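Local coordinates for 5-dehydro-2-deoxygluconokinase (Bacillus halodurans C-125, PDB 2QCV), which probably phosphorylates 5-dehydro-2-deoxy-D-gluconate with ATP, a late step in the breakdown of myo-inositol to acetyl-CoA, at residues N25-N30 against T36-K41; G44-N49 against A271-A276; L57-G62 against F279-I284; V131-I136 against K166-K171. All coordinates share one frame; numbering follows the deposited sequence.

Contact 1: N25-N30 against T36-K41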
# COMPACT_ATOMS: atom_id res chain seq x y z
N ASN A 25 1.76 8.45 28.98
CA ASN A 25 1.07 9.45 29.73
C ASN A 25 1.95 10.60 30.18
O ASN A 25 2.97 10.41 30.79
CB ASN A 25 0.45 8.79 30.95
CG ASN A 25 -0.58 7.75 30.57
OD1 ASN A 25 -0.45 6.58 30.91
ND2 ASN A 25 -1.59 8.17 29.79
N ALA A 26 1.49 11.80 29.85
CA ALA A 26 2.15 13.04 30.16
C ALA A 26 2.38 13.17 31.64
O ALA A 26 1.42 13.14 32.42
CB ALA A 26 1.26 14.20 29.68
N VAL A 27 3.64 13.32 32.02
CA VAL A 27 4.01 13.54 33.42
C VAL A 27 3.71 14.99 33.82
O VAL A 27 3.09 15.23 34.85
CB VAL A 27 5.49 13.20 33.64
CG1 VAL A 27 5.94 13.56 35.05
CG2 VAL A 27 5.73 11.71 33.35
N GLU A 28 4.12 15.94 32.99
CA GLU A 28 3.80 17.34 33.21
C GLU A 28 2.53 17.59 32.43
O GLU A 28 2.53 17.52 31.19
CB GLU A 28 4.94 18.25 32.72
CG GLU A 28 6.31 17.87 33.25
CD GLU A 28 7.05 16.85 32.41
OE1 GLU A 28 6.49 16.36 31.40
OE2 GLU A 28 8.20 16.52 32.76
N TYR A 29 1.44 17.82 33.13
CA TYR A 29 0.15 17.88 32.48
C TYR A 29 -0.53 19.22 32.79
O TYR A 29 0.11 20.12 33.33
CB TYR A 29 -0.71 16.68 32.89
CG TYR A 29 -1.01 16.58 34.35
CD1 TYR A 29 -0.13 15.94 35.22
CD2 TYR A 29 -2.21 17.08 34.88
CE1 TYR A 29 -0.41 15.83 36.58
CE2 TYR A 29 -2.51 16.97 36.23
CZ TYR A 29 -1.60 16.35 37.08
OH TYR A 29 -1.89 16.24 38.43
N ASN A 30 -1.80 19.35 32.41
CA ASN A 30 -2.49 20.65 32.39
C ASN A 30 -1.67 21.65 31.58
O ASN A 30 -1.41 22.77 32.01
CB ASN A 30 -2.80 21.17 33.81
CG ASN A 30 -3.86 20.35 34.50
OD1 ASN A 30 -4.70 19.74 33.86
ND2 ASN A 30 -3.83 20.35 35.82
N THR A 36 5.00 19.14 27.36
CA THR A 36 5.18 17.94 28.17
C THR A 36 6.48 17.31 27.75
O THR A 36 6.60 16.89 26.60
CB THR A 36 4.07 16.91 27.94
OG1 THR A 36 2.83 17.42 28.44
CG2 THR A 36 4.39 15.57 28.61
N MSE A 37 7.42 17.24 28.69
CA MSE A 37 8.76 16.78 28.43
C MSE A 37 9.02 15.34 28.83
O MSE A 37 10.02 14.77 28.41
CB MSE A 37 9.75 17.67 29.16
CG MSE A 37 9.69 19.14 28.69
SE MSE A 37 9.70 19.39 26.71
CE MSE A 37 11.44 18.70 26.29
N THR A 38 8.15 14.77 29.68
CA THR A 38 8.32 13.38 30.14
C THR A 38 7.01 12.61 30.09
O THR A 38 5.95 13.16 30.36
CB THR A 38 8.90 13.37 31.58
OG1 THR A 38 9.95 14.35 31.66
CG2 THR A 38 9.50 12.03 31.90
N PHE A 39 7.10 11.33 29.72
CA PHE A 39 5.93 10.46 29.55
C PHE A 39 6.17 9.16 30.30
O PHE A 39 7.28 8.63 30.26
CB PHE A 39 5.71 10.12 28.06
CG PHE A 39 5.33 11.31 27.22
CD1 PHE A 39 4.01 11.68 27.08
CD2 PHE A 39 6.31 12.05 26.59
CE1 PHE A 39 3.65 12.78 26.31
CE2 PHE A 39 5.97 13.16 25.83
CZ PHE A 39 4.64 13.53 25.69
N SER A 40 5.13 8.68 30.98
CA SER A 40 5.20 7.38 31.66
C SER A 40 4.53 6.30 30.82
O SER A 40 3.46 6.52 30.22
CB SER A 40 4.58 7.47 33.05
OG SER A 40 3.29 8.01 32.96
N LYS A 41 5.19 5.14 30.75
CA LYS A 41 4.78 4.00 29.94
C LYS A 41 3.82 3.08 30.69
O LYS A 41 4.14 2.56 31.77
CB LYS A 41 6.01 3.19 29.57
CG LYS A 41 5.80 2.10 28.58
CD LYS A 41 7.06 1.33 28.30
CE LYS A 41 7.44 0.45 29.47
NZ LYS A 41 8.67 -0.33 29.22
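Glu-28 folds its carboxylate back over the start of the partner strand and takes hydrogen bonds from three donors in the Met-37 to Thr-38 region. A sharp bend at its second torsion (chi2 88°) turns the chain this way. Two amides share Glu-28 OE1. Thr-38 N approaches Glu-28 OE1 on the syn side at 2.9 Å. The N of selenomethionine Met-37 lies 3.0 Å from Glu-28 OE1, well above the carboxylate plane. Glu-28 OE2 receives Thr-38 OG1 at 3.0 Å, again through a syn lone pair. With both oxygens held, the carboxylate is probably restrained from rotating. The backbone of the same residue is gripped too, since Thr-36 OG1 donates to Glu-28 O at 2.8 Å, almost in line with the carbonyl.

Asn-25 and Ser-40 supply the regular strand pairing. Asn-25 N reaches Ser-40 O at 2.9 Å and Ser-40 N returns to Asn-25 O at 2.8 Å, so they form an antiparallel hydrogen-bonded pair. One step on, Ala-26 and Phe-39 make a non-hydrogen-bonded pair, and Val-27 N closes on Thr-38 O at 2.8 Å. On the far edge, Phe-39 pairs with a strand of a neighbouring subunit, so the sheet continues across the interface. This is the turn end of a beta hairpin in the small lid sheet characteristic of ribokinase-fold sugar kinases.

Contact 2: G44-N49 against A271-A276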
# COMPACT_ATOMS: atom_id res chain seq x y z
N GLY A 44 -1.96 0.02 27.41
CA GLY A 44 -3.28 0.59 27.10
C GLY A 44 -4.01 -0.22 26.05
O GLY A 44 -3.61 -1.34 25.74
N GLY A 45 -5.09 0.35 25.52
CA GLY A 45 -5.94 -0.36 24.59
C GLY A 45 -7.15 -0.77 25.38
O GLY A 45 -7.03 -1.34 26.48
N SER A 46 -8.33 -0.51 24.83
CA SER A 46 -9.59 -0.80 25.57
C SER A 46 -9.74 -2.24 26.12
O SER A 46 -9.93 -2.38 27.33
CB SER A 46 -10.80 -0.39 24.75
OG SER A 46 -11.96 -0.89 25.36
N PRO A 47 -9.65 -3.29 25.28
CA PRO A 47 -9.78 -4.62 25.88
C PRO A 47 -8.68 -5.02 26.87
O PRO A 47 -8.95 -5.72 27.82
CB PRO A 47 -9.85 -5.57 24.69
CG PRO A 47 -9.33 -4.81 23.54
CD PRO A 47 -9.50 -3.36 23.82
N ALA A 48 -7.44 -4.59 26.63
CA ALA A 48 -6.36 -4.75 27.59
C ALA A 48 -6.67 -4.10 28.93
O ALA A 48 -6.50 -4.72 30.01
CB ALA A 48 -5.00 -4.21 26.97
N ASN A 49 -7.10 -2.85 28.90
CA ASN A 49 -7.48 -2.14 30.11
C ASN A 49 -8.59 -2.86 30.85
O ASN A 49 -8.62 -2.89 32.09
CB ASN A 49 -7.99 -0.73 29.78
CG ASN A 49 -6.91 0.20 29.37
OD1 ASN A 49 -5.72 -0.03 29.65
ND2 ASN A 49 -7.32 1.28 28.68
N ALA A 271 -11.99 5.84 31.50
CA ALA A 271 -13.27 5.85 32.22
C ALA A 271 -14.11 4.67 31.77
O ALA A 271 -14.69 3.95 32.58
CB ALA A 271 -14.04 7.19 31.98
N GLY A 272 -14.21 4.48 30.46
CA GLY A 272 -15.11 3.46 29.89
C GLY A 272 -14.66 2.04 30.13
O GLY A 272 -15.48 1.12 30.25
N ASP A 273 -13.35 1.84 30.19
CA ASP A 273 -12.82 0.49 30.41
C ASP A 273 -12.94 0.08 31.87
O ASP A 273 -13.18 -1.10 32.18
CB ASP A 273 -11.37 0.46 29.96
CG ASP A 273 -11.23 0.75 28.49
OD1 ASP A 273 -12.12 0.36 27.67
OD2 ASP A 273 -10.18 1.32 28.12
N SER A 274 -12.78 1.06 32.77
CA SER A 274 -13.06 0.90 34.20
C SER A 274 -14.54 0.61 34.43
O SER A 274 -14.90 -0.29 35.22
CB SER A 274 -12.62 2.13 34.99
OG SER A 274 -11.28 1.99 35.42
N TYR A 275 -15.41 1.34 33.72
CA TYR A 275 -16.84 1.09 33.79
C TYR A 275 -17.18 -0.37 33.42
O TYR A 275 -17.87 -1.05 34.16
CB TYR A 275 -17.60 2.11 32.94
CG TYR A 275 -19.09 2.02 33.07
CD1 TYR A 275 -19.79 0.95 32.50
CD2 TYR A 275 -19.82 2.99 33.76
CE1 TYR A 275 -21.18 0.85 32.63
CE2 TYR A 275 -21.21 2.91 33.87
CZ TYR A 275 -21.88 1.85 33.32
OH TYR A 275 -23.24 1.77 33.43
N ALA A 276 -16.64 -0.85 32.30
CA ALA A 276 -16.97 -2.18 31.79
C ALA A 276 -16.45 -3.25 32.73
O ALA A 276 -17.17 -4.20 33.01
CB ALA A 276 -16.39 -2.39 30.39
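Asp-273 directs its carboxylate at the first turn of the helix 46-56 and offers one oxygen to each of two side chains there. Ser-46 OG donates to Asp-273 OD1 at a short 2.6 Å, meeting it on the syn side but 31° out of the carboxylate plane. The hydroxyl arrives from Ser-46 CB with OG trans to the backbone N (chi1 170°), which swings it toward the aspartate.

Asn-49, one turn further along, uses its amide for the second oxygen. Asn-49 ND2 lies 2.9 Å from Asp-273 OD2 in a nearly straight bond, approaching from the anti side, somewhat out of the carboxylate plane, and OD2 sits in the amide plane. The two flat groups are nevertheless turned 54° against each other. Asn-49 CB and Asp-273 CB touch at 3.6 Å, so the two beta carbons pack beneath the hydrogen bond.

A triethylene glycol molecule, probably from the crystallisation liquor, also bonds to Asp-273 OD1, as such molecules often do in a pocket. Ala-271, Gly-272 and Asp-273 fall in the Gly-Ala-Gly-Asp signature of PfkB kinases, whose aspartate is the catalytic base in well-studied relatives; the geometry is consistent with an active site of that family.

Contact 3: L57-G62 against F279-I284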
# COMPACT_ATOMS: atom_id res chain seq x y z
N LEU A 57 -9.78 -6.49 40.23
CA LEU A 57 -10.97 -6.84 41.02
C LEU A 57 -11.04 -8.30 41.45
O LEU A 57 -11.93 -8.67 42.18
CB LEU A 57 -12.27 -6.51 40.28
CG LEU A 57 -12.34 -5.08 39.78
CD1 LEU A 57 -13.67 -4.83 39.05
CD2 LEU A 57 -12.10 -4.08 40.91
N GLY A 58 -10.10 -9.12 41.01
CA GLY A 58 -10.06 -10.52 41.37
C GLY A 58 -10.69 -11.46 40.36
O GLY A 58 -10.82 -12.64 40.65
N LEU A 59 -11.08 -10.99 39.18
CA LEU A 59 -11.61 -11.91 38.16
C LEU A 59 -10.44 -12.62 37.51
O LEU A 59 -9.34 -12.07 37.49
CB LEU A 59 -12.41 -11.17 37.10
CG LEU A 59 -13.68 -10.41 37.58
CD1 LEU A 59 -14.35 -9.74 36.41
CD2 LEU A 59 -14.65 -11.31 38.27
N LYS A 60 -10.68 -13.81 36.97
CA LYS A 60 -9.68 -14.53 36.19
C LYS A 60 -9.91 -14.16 34.72
O LYS A 60 -10.95 -14.48 34.14
CB LYS A 60 -9.78 -16.04 36.40
CG LYS A 60 -9.65 -16.46 37.90
N ALA A 61 -8.92 -13.50 34.13
CA ALA A 61 -9.01 -12.98 32.79
C ALA A 61 -7.94 -13.55 31.86
O ALA A 61 -6.81 -13.90 32.27
CB ALA A 61 -8.93 -11.43 32.81
N GLY A 62 -8.33 -13.68 30.59
CA GLY A 62 -7.45 -14.05 29.50
C GLY A 62 -7.60 -13.08 28.35
O GLY A 62 -8.40 -12.14 28.42
N PHE A 279 -18.55 -3.10 36.03
CA PHE A 279 -19.91 -3.53 35.73
C PHE A 279 -19.97 -5.05 35.54
O PHE A 279 -20.79 -5.74 36.16
CB PHE A 279 -20.42 -2.82 34.47
CG PHE A 279 -21.79 -3.27 34.03
CD1 PHE A 279 -22.94 -2.67 34.52
CD2 PHE A 279 -21.92 -4.26 33.11
CE1 PHE A 279 -24.22 -3.11 34.12
CE2 PHE A 279 -23.17 -4.70 32.69
CZ PHE A 279 -24.33 -4.13 33.21
N LEU A 280 -19.04 -5.58 34.75
CA LEU A 280 -19.02 -7.03 34.55
C LEU A 280 -18.65 -7.78 35.81
O LEU A 280 -19.21 -8.83 36.10
CB LEU A 280 -18.07 -7.43 33.43
CG LEU A 280 -18.49 -6.92 32.03
CD1 LEU A 280 -17.32 -7.11 31.00
CD2 LEU A 280 -19.78 -7.62 31.62
N TYR A 281 -17.68 -7.28 36.56
CA TYR A 281 -17.41 -7.89 37.87
C TYR A 281 -18.67 -8.01 38.71
O TYR A 281 -18.94 -9.07 39.31
CB TYR A 281 -16.35 -7.09 38.62
CG TYR A 281 -16.27 -7.42 40.08
CD1 TYR A 281 -15.44 -8.43 40.54
CD2 TYR A 281 -17.00 -6.70 41.02
CE1 TYR A 281 -15.35 -8.73 41.92
CE2 TYR A 281 -16.95 -7.01 42.39
CZ TYR A 281 -16.09 -8.01 42.82
OH TYR A 281 -16.01 -8.30 44.16
N ALA A 282 -19.44 -6.93 38.79
CA ALA A 282 -20.66 -6.97 39.61
C ALA A 282 -21.67 -7.99 39.11
O ALA A 282 -22.31 -8.70 39.91
CB ALA A 282 -21.30 -5.55 39.69
N LEU A 283 -21.88 -8.02 37.79
CA LEU A 283 -22.79 -8.97 37.16
C LEU A 283 -22.39 -10.44 37.43
O LEU A 283 -23.21 -11.24 37.85
CB LEU A 283 -22.84 -8.72 35.65
CG LEU A 283 -24.12 -9.05 34.90
CD1 LEU A 283 -25.30 -8.21 35.41
CD2 LEU A 283 -23.88 -8.82 33.43
N ILE A 284 -21.13 -10.75 37.17
CA ILE A 284 -20.51 -12.09 37.40
C ILE A 284 -20.60 -12.50 38.87
O ILE A 284 -20.80 -13.67 39.15
CB ILE A 284 -19.00 -12.09 36.97
CG1 ILE A 284 -18.88 -12.12 35.45
CG2 ILE A 284 -18.22 -13.29 37.53
CD1 ILE A 284 -17.54 -11.69 34.97
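Tyr-281 sits against Leu-57 and Leu-59, and nearly everything that joins the two segments is apolar packing round it. Its CG points away from the backbone N (chi1 165°), which carries the ring out from the helix toward the turn at Leu-57. Leu-57 CD1 presses on the base of the side chain, 3.5 Å from Tyr-281 CB, while Leu-57 CB lies 3.7 Å from Tyr-281 CD1. Leu-59 comes in from the next position: its CG meets the ring at the edge, in the plane, and its CD2 is 3.8 Å from Tyr-281 CD1. The same leucine also meets Ile-284, where Leu-59 CD1 and Ile-284 CD1 approach tip to tip at 4.0 Å. An alanine in place of the tyrosine would take away the ring that both leucines touch and is likely to leave a gap beside them.

Polar atoms contribute only close packing, for no hydrogen bond crosses the segments. The carbonyl Leu-57 O lies 3.4 Å from Tyr-281 CE1, obliquely to the ring. Gly-58, with its positive phi, closes the preceding helix in a Schellman motif; on either side of it in sequence, Leu-57 and Leu-59 both reach Tyr-281.

The contact joins helix 271-284 to the link between helix 46-56 and strand 61-67. Tyr-281 also touches Tyr-295 of helix 289-305, and Ile-284 reaches strands 12-17 and 139-145, placing the contact in the helical layer over the central sheet.

Contact 4: V131-I136 against K166-K171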
# COMPACT_ATOMS: atom_id res chain seq x y z
N VAL A 131 -7.11 -17.45 16.39
CA VAL A 131 -8.23 -17.52 17.32
C VAL A 131 -8.56 -18.99 17.65
O VAL A 131 -8.93 -19.76 16.77
CB VAL A 131 -9.46 -16.85 16.74
CG1 VAL A 131 -10.64 -16.94 17.72
CG2 VAL A 131 -9.13 -15.41 16.41
N ASN A 132 -8.41 -19.34 18.92
CA ASN A 132 -8.47 -20.73 19.41
C ASN A 132 -9.79 -21.04 20.14
O ASN A 132 -10.04 -20.52 21.24
CB ASN A 132 -7.28 -21.00 20.32
CG ASN A 132 -7.11 -22.49 20.65
OD1 ASN A 132 -8.08 -23.20 20.86
ND2 ASN A 132 -5.87 -22.96 20.66
N GLU A 133 -10.59 -21.91 19.56
CA GLU A 133 -11.86 -22.34 20.19
C GLU A 133 -11.68 -22.97 21.56
O GLU A 133 -12.52 -22.72 22.44
CB GLU A 133 -12.64 -23.26 19.26
CG GLU A 133 -14.01 -23.64 19.76
CD GLU A 133 -14.85 -24.28 18.67
OE1 GLU A 133 -14.30 -24.50 17.54
OE2 GLU A 133 -16.05 -24.48 18.93
N ALA A 134 -10.60 -23.76 21.75
CA ALA A 134 -10.32 -24.43 23.02
C ALA A 134 -10.05 -23.44 24.14
O ALA A 134 -10.31 -23.73 25.30
CB ALA A 134 -9.11 -25.42 22.87
N TYR A 135 -9.59 -22.24 23.78
CA TYR A 135 -9.31 -21.20 24.77
C TYR A 135 -10.60 -20.48 25.10
O TYR A 135 -10.97 -20.36 26.25
CB TYR A 135 -8.33 -20.22 24.20
CG TYR A 135 -7.77 -19.21 25.17
CD1 TYR A 135 -7.20 -19.59 26.36
CD2 TYR A 135 -7.80 -17.86 24.87
CE1 TYR A 135 -6.63 -18.63 27.21
CE2 TYR A 135 -7.27 -16.93 25.72
CZ TYR A 135 -6.67 -17.31 26.87
OH TYR A 135 -6.11 -16.34 27.67
N ILE A 136 -11.28 -20.01 24.08
CA ILE A 136 -12.55 -19.29 24.27
C ILE A 136 -13.57 -20.07 25.11
O ILE A 136 -14.19 -19.53 26.03
CB ILE A 136 -13.16 -18.90 22.88
CG1 ILE A 136 -12.27 -17.85 22.20
CG2 ILE A 136 -14.62 -18.43 23.00
CD1 ILE A 136 -12.69 -17.51 20.72
N LYS A 166 -20.32 -18.21 20.79
CA LYS A 166 -21.74 -18.52 20.80
C LYS A 166 -22.03 -20.02 20.82
O LYS A 166 -22.93 -20.49 21.53
CB LYS A 166 -22.43 -17.84 19.64
CG LYS A 166 -22.63 -16.34 19.88
CD LYS A 166 -22.91 -15.63 18.62
CE LYS A 166 -24.32 -15.82 18.10
NZ LYS A 166 -25.27 -15.01 18.87
N ARG A 167 -21.28 -20.77 20.04
CA ARG A 167 -21.49 -22.21 19.94
C ARG A 167 -20.93 -23.00 21.12
O ARG A 167 -21.24 -24.15 21.25
CB ARG A 167 -21.00 -22.76 18.64
CG ARG A 167 -19.52 -22.89 18.47
CD ARG A 167 -19.27 -23.20 17.01
NE ARG A 167 -17.87 -23.51 16.74
CZ ARG A 167 -17.29 -23.36 15.56
NH1 ARG A 167 -17.98 -22.88 14.52
NH2 ARG A 167 -16.02 -23.64 15.42
N ASN A 168 -20.21 -22.34 22.01
CA ASN A 168 -19.72 -22.93 23.25
C ASN A 168 -20.36 -22.33 24.51
O ASN A 168 -19.85 -22.50 25.62
CB ASN A 168 -18.20 -22.78 23.26
CG ASN A 168 -17.54 -23.76 22.33
OD1 ASN A 168 -17.40 -24.92 22.67
ND2 ASN A 168 -17.14 -23.29 21.14
N ASP A 169 -21.48 -21.63 24.32
CA ASP A 169 -22.23 -21.09 25.43
C ASP A 169 -21.39 -20.12 26.26
O ASP A 169 -21.45 -20.09 27.48
CB ASP A 169 -22.80 -22.25 26.27
CG ASP A 169 -23.87 -21.81 27.21
OD1 ASP A 169 -24.58 -20.84 26.86
OD2 ASP A 169 -23.99 -22.42 28.30
N VAL A 170 -20.58 -19.35 25.55
CA VAL A 170 -19.77 -18.28 26.10
C VAL A 170 -20.52 -16.98 25.77
O VAL A 170 -20.82 -16.69 24.61
CB VAL A 170 -18.37 -18.27 25.51
CG1 VAL A 170 -17.56 -17.10 26.07
CG2 VAL A 170 -17.66 -19.61 25.81
N LYS A 171 -20.85 -16.20 26.80
CA LYS A 171 -21.61 -14.96 26.62
C LYS A 171 -20.74 -13.90 25.90
O LYS A 171 -19.61 -13.64 26.32
CB LYS A 171 -22.05 -14.43 27.97
CG LYS A 171 -23.13 -13.36 27.91
CD LYS A 171 -23.89 -13.18 29.26
CE LYS A 171 -24.64 -14.43 29.82
NZ LYS A 171 -25.85 -14.90 29.02
O HOH W 1 -15.83 -26.73 21.50
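Glu-133 and Arg-167 reach each other from different first torsions. Glu-133 turns CG to the side remote from its backbone N (chi1 -174°) and runs on extended, whereas Arg-167 puts its CG between the backbone N and the carbonyl carbon (chi1 75°) before stretching straight to NE. The two side chains then cross at about a right angle.

The guanidinium grips the carboxylate side-on in a two-bond salt bridge. Arg-167 NH2 donates to Glu-133 OE1 at 2.9 Å and Arg-167 NE to Glu-133 OE2 at 3.0 Å, both bonds almost straight and both oxygens close to the guanidinium plane. The carboxylate is tilted, so its oxygens are met well out of their own plane. Asn-168 completes the clasp: its ND2 reaches Glu-133 OE2 at 2.7 Å from the anti side, with the amide turned 82° against the carboxylate. ND2 also donates to Leu-164 O, which would limit the amide's rotation, and a water donates to Asn-168 OD1 at 2.7 Å. A leucine in place of the glutamate would probably leave the Arg-167 guanidinium without this countercharge and Asn-168 ND2 without one of its two acceptors.

Beside this polar cluster, Val-170 CG2 lies 3.5 Å from Ile-136 O, and 4.3 Å separates it from Ile-136 CG2. The chemistry implies a salt bridge beside a small packing contact, joining the short helix 133-136 to the end of helix 154-167; three bonds to one carboxylate would be expected to favour its ionised form.

Following the chain, contact 1 comes first and closes a short loop of five residues, the hairpin of strands 21-26 and 38-44 in the lid sheet. The chain then enters helix 46-56, and contact 2 ties its start to helix 271-284 across a loop of more than two hundred residues. Contact 3 joins the chain leaving that helix to the end of helix 271-284, so contacts 2 and 3 cross, their segments alternating. Contact 4 lies within the loops of both and connects helices 133-136 and 154-167. It touches contact 3 at Tyr-135 OH, 3.2 Å from Gly-62 CA, whereas contact 1, which leads into contact 2, has its centre about 40 Å from that of contact 4.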